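PDB 5C5T: prolyl 4-hydroxylase from Paramecium bursaria Chlorella virus 1, which probably hydroxylates proline residues of collagen-like chains, as a 2-oxoglutarate- and iron-dependent dioxygenase, probably with ascorbate as a further cofactor. Local coordinates for residues A[148-161]-A[185-199]. Numbering follows the deposited sequence.
Sequences CPKDQRLATLMVYL and KGTSIFFWVADPVTR. With AKG (2-oxoglutaric acid), chain C.
Two consecutive backbone amides, V193 N and A194 N, converge on the single carbonyl L154 O at 2.8 and 3.0 Å, both from the same face of its plane and well above it. Regular ladder pairing ends here. On the far side of 153-160, L154 and A155 both face I224 of strand 217-225, a classic beta bulge.

At the loop end, R199 turns back on 148-150: its NE donates to P149 O (2.7 Å), while its NH2 meets C148 O at 2.9 Å, in the guanidinium plane and nearly straight (176°). P149 O also accepts Q152 N of its own type I turn from the opposite face. A kink at chi3 turns the R199 guanidinium aside from its extended stem. In return, Q152 NE2, also hydrogen-bonded to D142 O, donates to R199 O at 3.0 Å.

Between these loops and the far corner, strands 153-160 and 188-192 run antiparallel, their N-to-C directions 166° apart, as adjacent strands of the major sheet of the double-stranded beta-helix fold of 2-oxoglutarate oxygenases. The side chains of T156, M158, I189 and F191 occupy the sheet face toward the active site. T156 CB lies over one face of the F191 ring, 3.7 Å from its centroid; chi1 of 56° sets F191 CG between its own backbone N and carbonyl carbon, which carries the ring alongside T156. T156 OG1 hydrogen-bonds to D140 OD2 of a zinc ligand, and could help position that carboxylate. Farther along, M158 SD comes within 3.9 Å of C4 of 2-oxoglutarate, and Y160 OH is hydrogen-bonded to T172 OG1, which is in turn hydrogen-bonded to the ligand. On the other face, A155 CB packs 3.6 Å from F190 CZ.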
loop_
_atom_site.group_PDB
_atom_site.type_symbol
_atom_site.label_atom_id
_atom_site.label_comp_id
_atom_site.label_asym_id
_atom_site.label_seq_id
_atom_site.Cartn_x
_atom_site.Cartn_y
_atom_site.Cartn_z
ATOM N N CYS A 148 -8.435 19.667 -7.180
ATOM C CA CYS A 148 -7.800 18.365 -6.971
ATOM C C CYS A 148 -6.523 18.304 -7.808
ATOM O O CYS A 148 -6.522 18.701 -8.987
ATOM C CB CYS A 148 -8.761 17.210 -7.324
ATOM S SG CYS A 148 -10.093 16.955 -6.181
ATOM N N PRO A 149 -5.424 17.813 -7.220
ATOM C CA PRO A 149 -4.164 17.792 -7.982
ATOM C C PRO A 149 -4.257 16.916 -9.231
ATOM O O PRO A 149 -4.975 15.909 -9.248
ATOM C CB PRO A 149 -3.151 17.227 -6.983
ATOM C CG PRO A 149 -3.938 16.468 -6.031
ATOM C CD PRO A 149 -5.259 17.191 -5.899
ATOM N N LYS A 150 -3.523 17.279 -10.275
ATOM C CA LYS A 150 -3.658 16.569 -11.519
ATOM C C LYS A 150 -2.995 15.188 -11.406
ATOM O O LYS A 150 -3.340 14.286 -12.161
ATOM C CB LYS A 150 -3.065 17.388 -12.666
ATOM C CG LYS A 150 -3.791 18.687 -12.919
ATOM C CD LYS A 150 -5.047 18.495 -13.756
ATOM C CE LYS A 150 -5.633 19.858 -14.164
ATOM N NZ LYS A 150 -6.323 20.553 -13.011
ATOM N N ASP A 151 -2.087 15.010 -10.452
ATOM C CA ASP A 151 -1.391 13.742 -10.283
ATOM C C ASP A 151 -1.826 13.055 -8.982
ATOM O O ASP A 151 -1.031 12.340 -8.325
ATOM C CB ASP A 151 0.097 13.961 -10.262
ATOM C CG ASP A 151 0.540 14.879 -9.123
ATOM O OD1 ASP A 151 -0.331 15.547 -8.522
ATOM O OD2 ASP A 151 1.758 14.928 -8.834
ATOM N N GLN A 152 -3.091 13.274 -8.619
ATOM C CA GLN A 152 -3.673 12.671 -7.426
ATOM C C GLN A 152 -3.424 11.164 -7.391
ATOM O O GLN A 152 -3.597 10.497 -8.416
ATOM C CB GLN A 152 -5.170 12.923 -7.428
ATOM C CG GLN A 152 -5.961 12.300 -6.285
ATOM C CD GLN A 152 -5.787 13.057 -4.939
ATOM O OE1 GLN A 152 -4.701 13.152 -4.410
ATOM N NE2 GLN A 152 -6.865 13.621 -4.438
ATOM N N ARG A 153 -3.067 10.632 -6.227
ATOM C CA ARG A 153 -3.041 9.178 -6.030
ATOM C C ARG A 153 -4.463 8.599 -6.155
ATOM O O ARG A 153 -5.391 9.044 -5.489
ATOM C CB ARG A 153 -2.449 8.808 -4.689
ATOM C CG ARG A 153 -0.931 8.955 -4.597
ATOM C CD ARG A 153 -0.407 8.538 -3.276
ATOM N NE ARG A 153 1.027 8.724 -3.174
ATOM C CZ ARG A 153 1.678 8.875 -2.028
ATOM N NH1 ARG A 153 0.986 8.878 -0.895
ATOM N NH2 ARG A 153 3.015 9.023 -2.022
ATOM N N LEU A 154 -4.639 7.664 -7.082
ATOM C CA LEU A 154 -5.958 7.041 -7.284
ATOM C C LEU A 154 -6.168 5.735 -6.532
ATOM O O LEU A 154 -7.314 5.397 -6.209
ATOM C CB LEU A 154 -6.182 6.820 -8.754
ATOM C CG LEU A 154 -6.081 8.047 -9.644
ATOM C CD1 LEU A 154 -6.249 7.640 -11.068
ATOM C CD2 LEU A 154 -7.124 9.054 -9.330
ATOM N N ALA A 155 -5.093 5.020 -6.273
ATOM C CA ALA A 155 -5.190 3.718 -5.653
ATOM C C ALA A 155 -3.854 3.319 -5.052
ATOM O O ALA A 155 -2.778 3.897 -5.374
ATOM C CB ALA A 155 -5.687 2.668 -6.683
ATOM N N THR A 156 -3.919 2.329 -4.184
ATOM C CA THR A 156 -2.773 1.758 -3.497
ATOM C C THR A 156 -2.744 0.244 -3.607
ATOM O O THR A 156 -3.746 -0.384 -3.349
ATOM C CB THR A 156 -2.791 2.097 -1.984
ATOM O OG1 THR A 156 -2.927 3.528 -1.755
ATOM C CG2 THR A 156 -1.558 1.563 -1.236
ATOM N N LEU A 157 -1.572 -0.336 -3.934
ATOM C CA LEU A 157 -1.342 -1.770 -3.821
ATOM C C LEU A 157 -0.199 -1.922 -2.808
ATOM O O LEU A 157 0.912 -1.487 -3.023
ATOM C CB LEU A 157 -1.068 -2.406 -5.170
ATOM C CG LEU A 157 -1.108 -3.940 -5.070
ATOM C CD1 LEU A 157 -1.719 -4.659 -6.274
ATOM C CD2 LEU A 157 0.290 -4.427 -4.770
ATOM N N MET A 158 -0.525 -2.519 -1.677
ATOM C CA MET A 158 0.428 -2.667 -0.580
ATOM C C MET A 158 0.672 -4.176 -0.363
ATOM O O MET A 158 -0.279 -4.989 -0.269
ATOM C CB MET A 158 -0.071 -2.033 0.718
ATOM C CG MET A 158 0.892 -2.178 1.894
ATOM S SD MET A 158 0.236 -1.618 3.481
ATOM C CE MET A 158 -1.227 -2.611 3.617
ATOM N N VAL A 159 1.952 -4.554 -0.301
ATOM C CA VAL A 159 2.331 -5.953 -0.048
ATOM C C VAL A 159 2.953 -6.088 1.311
ATOM O O VAL A 159 3.857 -5.316 1.648
ATOM C CB VAL A 159 3.332 -6.486 -1.106
ATOM C CG1 VAL A 159 3.476 -7.998 -0.951
ATOM C CG2 VAL A 159 2.942 -6.123 -2.459
ATOM N N TYR A 160 2.485 -7.050 2.116
ATOM C CA TYR A 160 3.173 -7.374 3.396
ATOM C C TYR A 160 4.394 -8.228 3.101
ATOM O O TYR A 160 4.257 -9.341 2.568
ATOM C CB TYR A 160 2.244 -8.127 4.374
ATOM C CG TYR A 160 0.966 -7.374 4.741
ATOM C CD1 TYR A 160 1.009 -6.253 5.498
ATOM C CD2 TYR A 160 -0.269 -7.822 4.294
ATOM C CE1 TYR A 160 -0.164 -5.547 5.827
ATOM C CE2 TYR A 160 -1.442 -7.125 4.596
ATOM C CZ TYR A 160 -1.369 -5.990 5.368
ATOM O OH TYR A 160 -2.544 -5.319 5.697
ATOM N N LEU A 161 5.583 -7.695 3.381
ATOM C CA LEU A 161 6.812 -8.462 3.178
ATOM C C LEU A 161 7.175 -9.260 4.414
ATOM O O LEU A 161 7.761 -10.333 4.283
ATOM C CB LEU A 161 7.974 -7.548 2.805
ATOM C CG LEU A 161 7.729 -6.626 1.601
ATOM C CD1 LEU A 161 9.047 -5.929 1.233
ATOM C CD2 LEU A 161 7.180 -7.299 0.399
ATOM N N LYS A 185 2.871 -12.635 5.197
ATOM C CA LYS A 185 3.930 -12.578 4.208
ATOM C C LYS A 185 3.416 -12.965 2.842
ATOM O O LYS A 185 2.805 -14.040 2.640
ATOM C CB LYS A 185 5.089 -13.490 4.622
ATOM C CG LYS A 185 6.338 -13.326 3.806
ATOM C CD LYS A 185 7.409 -14.303 4.288
ATOM C CE LYS A 185 8.787 -13.897 3.927
ATOM N NZ LYS A 185 9.283 -12.964 4.983
ATOM N N GLY A 186 3.613 -12.045 1.900
ATOM C CA GLY A 186 3.254 -12.262 0.536
ATOM C C GLY A 186 1.894 -11.788 0.094
ATOM O O GLY A 186 1.636 -11.796 -1.100
ATOM N N THR A 187 1.027 -11.477 1.049
ATOM C CA THR A 187 -0.333 -11.012 0.786
ATOM C C THR A 187 -0.328 -9.564 0.391
ATOM O O THR A 187 0.402 -8.776 0.965
ATOM C CB THR A 187 -1.210 -11.192 2.030
ATOM O OG1 THR A 187 -1.361 -12.603 2.350
ATOM C CG2 THR A 187 -2.575 -10.565 1.892
ATOM N N SER A 188 -1.144 -9.235 -0.599
ATOM C CA SER A 188 -1.353 -7.826 -0.967
ATOM C C SER A 188 -2.753 -7.367 -0.570
ATOM O O SER A 188 -3.721 -8.153 -0.530
ATOM C CB SER A 188 -1.137 -7.570 -2.486
ATOM O OG SER A 188 -2.073 -8.296 -3.271
ATOM N N ILE A 189 -2.857 -6.053 -0.310
ATOM C CA ILE A 189 -4.135 -5.375 -0.166
ATOM C C ILE A 189 -4.135 -4.266 -1.186
ATOM O O ILE A 189 -3.249 -3.412 -1.186
ATOM C CB ILE A 189 -4.394 -4.779 1.230
ATOM C CG1 ILE A 189 -4.360 -5.825 2.345
ATOM C CG2 ILE A 189 -5.729 -4.109 1.250
ATOM C CD1 ILE A 189 -5.457 -6.886 2.266
ATOM N N PHE A 190 -5.108 -4.305 -2.075
ATOM C CA PHE A 190 -5.409 -3.208 -3.016
ATOM C C PHE A 190 -6.579 -2.345 -2.480
ATOM O O PHE A 190 -7.619 -2.876 -2.068
ATOM C CB PHE A 190 -5.763 -3.763 -4.399
ATOM C CG PHE A 190 -6.191 -2.715 -5.376
ATOM C CD1 PHE A 190 -5.250 -2.031 -6.114
ATOM C CD2 PHE A 190 -7.514 -2.368 -5.508
ATOM C CE1 PHE A 190 -5.634 -1.051 -7.025
ATOM C CE2 PHE A 190 -7.915 -1.370 -6.406
ATOM C CZ PHE A 190 -6.971 -0.713 -7.150
ATOM N N PHE A 191 -6.463 -1.010 -2.498
ATOM C CA PHE A 191 -7.631 -0.223 -2.208
ATOM C C PHE A 191 -7.686 1.062 -3.004
ATOM O O PHE A 191 -6.666 1.670 -3.334
ATOM C CB PHE A 191 -7.755 0.102 -0.678
ATOM C CG PHE A 191 -6.554 0.807 -0.070
ATOM C CD1 PHE A 191 -5.489 0.088 0.455
ATOM C CD2 PHE A 191 -6.503 2.225 0.044
ATOM C CE1 PHE A 191 -4.419 0.735 1.065
ATOM C CE2 PHE A 191 -5.421 2.857 0.606
ATOM C CZ PHE A 191 -4.389 2.105 1.154
ATOM N N TRP A 192 -8.908 1.483 -3.271
ATOM C CA TRP A 192 -9.137 2.736 -3.999
ATOM C C TRP A 192 -8.935 3.938 -3.089
ATOM O O TRP A 192 -9.322 3.926 -1.931
ATOM C CB TRP A 192 -10.550 2.765 -4.607
ATOM C CG TRP A 192 -10.686 1.841 -5.743
ATOM C CD1 TRP A 192 -11.193 0.585 -5.702
ATOM C CD2 TRP A 192 -10.274 2.072 -7.099
ATOM N NE1 TRP A 192 -11.134 0.012 -6.960
ATOM C CE2 TRP A 192 -10.586 0.913 -7.834
ATOM C CE3 TRP A 192 -9.701 3.169 -7.774
ATOM C CZ2 TRP A 192 -10.324 0.800 -9.214
ATOM C CZ3 TRP A 192 -9.451 3.055 -9.145
ATOM C CH2 TRP A 192 -9.764 1.890 -9.842
ATOM N N VAL A 193 -8.257 4.952 -3.614
ATOM C CA VAL A 193 -7.951 6.191 -2.878
ATOM C C VAL A 193 -8.789 7.382 -3.394
ATOM O O VAL A 193 -9.305 8.186 -2.611
ATOM C CB VAL A 193 -6.426 6.498 -2.961
ATOM C CG1 VAL A 193 -6.093 7.887 -2.294
ATOM C CG2 VAL A 193 -5.611 5.436 -2.256
ATOM N N ALA A 194 -8.916 7.496 -4.710
ATOM C CA ALA A 194 -9.657 8.604 -5.308
ATOM C C ALA A 194 -10.321 8.191 -6.623
ATOM O O ALA A 194 -9.958 7.197 -7.251
ATOM C CB ALA A 194 -8.725 9.847 -5.532
ATOM N N ASP A 195 -11.310 8.997 -7.009
ATOM C CA ASP A 195 -12.115 8.769 -8.183
ATOM C C ASP A 195 -11.307 9.155 -9.425
ATOM O O ASP A 195 -10.818 10.266 -9.492
ATOM C CB ASP A 195 -13.390 9.613 -8.042
ATOM C CG ASP A 195 -14.377 9.381 -9.145
ATOM O OD1 ASP A 195 -13.961 9.213 -10.314
ATOM O OD2 ASP A 195 -15.586 9.385 -8.811
ATOM N N PRO A 196 -11.114 8.229 -10.382
ATOM C CA PRO A 196 -10.294 8.572 -11.550
ATOM C C PRO A 196 -10.825 9.732 -12.379
ATOM O O PRO A 196 -10.014 10.342 -13.069
ATOM C CB PRO A 196 -10.306 7.280 -12.373
ATOM C CG PRO A 196 -10.430 6.219 -11.374
ATOM C CD PRO A 196 -11.365 6.777 -10.321
ATOM N N VAL A 197 -12.116 10.029 -12.308
ATOM C CA VAL A 197 -12.721 11.083 -13.129
ATOM C C VAL A 197 -12.540 12.423 -12.433
ATOM O O VAL A 197 -11.965 13.352 -12.991
ATOM C CB VAL A 197 -14.197 10.792 -13.407
ATOM C CG1 VAL A 197 -14.787 11.892 -14.234
ATOM C CG2 VAL A 197 -14.345 9.448 -14.127
ATOM N N THR A 198 -13.006 12.515 -11.194
ATOM C CA THR A 198 -12.957 13.796 -10.454
ATOM C C THR A 198 -11.685 14.032 -9.651
ATOM O O THR A 198 -11.391 15.178 -9.232
ATOM C CB THR A 198 -14.120 13.894 -9.467
ATOM O OG1 THR A 198 -13.932 12.919 -8.426
ATOM C CG2 THR A 198 -15.480 13.664 -10.174
ATOM N N ARG A 199 -10.974 12.932 -9.394
ATOM C CA ARG A 199 -9.840 12.885 -8.450
ATOM C C ARG A 199 -10.183 13.291 -6.984
ATOM O O ARG A 199 -9.281 13.495 -6.182
ATOM C CB ARG A 199 -8.677 13.716 -9.019
ATOM C CG ARG A 199 -8.276 13.242 -10.432
ATOM C CD ARG A 199 -7.107 14.033 -11.028
ATOM N NE ARG A 199 -7.215 15.478 -10.774
ATOM C CZ ARG A 199 -7.960 16.316 -11.486
ATOM N NH1 ARG A 199 -8.683 15.857 -12.505
ATOM N NH2 ARG A 199 -7.988 17.610 -11.177
HETATM C C1 AKG C . 0.857 3.837 4.096
HETATM O O1 AKG C . 2.109 3.628 4.053
HETATM O O2 AKG C . 0.389 4.827 3.474
HETATM C C2 AKG C . -0.017 2.986 4.975
HETATM O O5 AKG C . -1.122 3.388 5.218
HETATM C C3 AKG C . 0.519 1.660 5.541
HETATM C C4 AKG C . -0.535 0.899 6.303
HETATM C C5 AKG C . 0.054 -0.185 7.169
HETATM O O3 AKG C . 1.245 -0.094 7.578
HETATM O O4 AKG C . -0.659 -1.193 7.460
#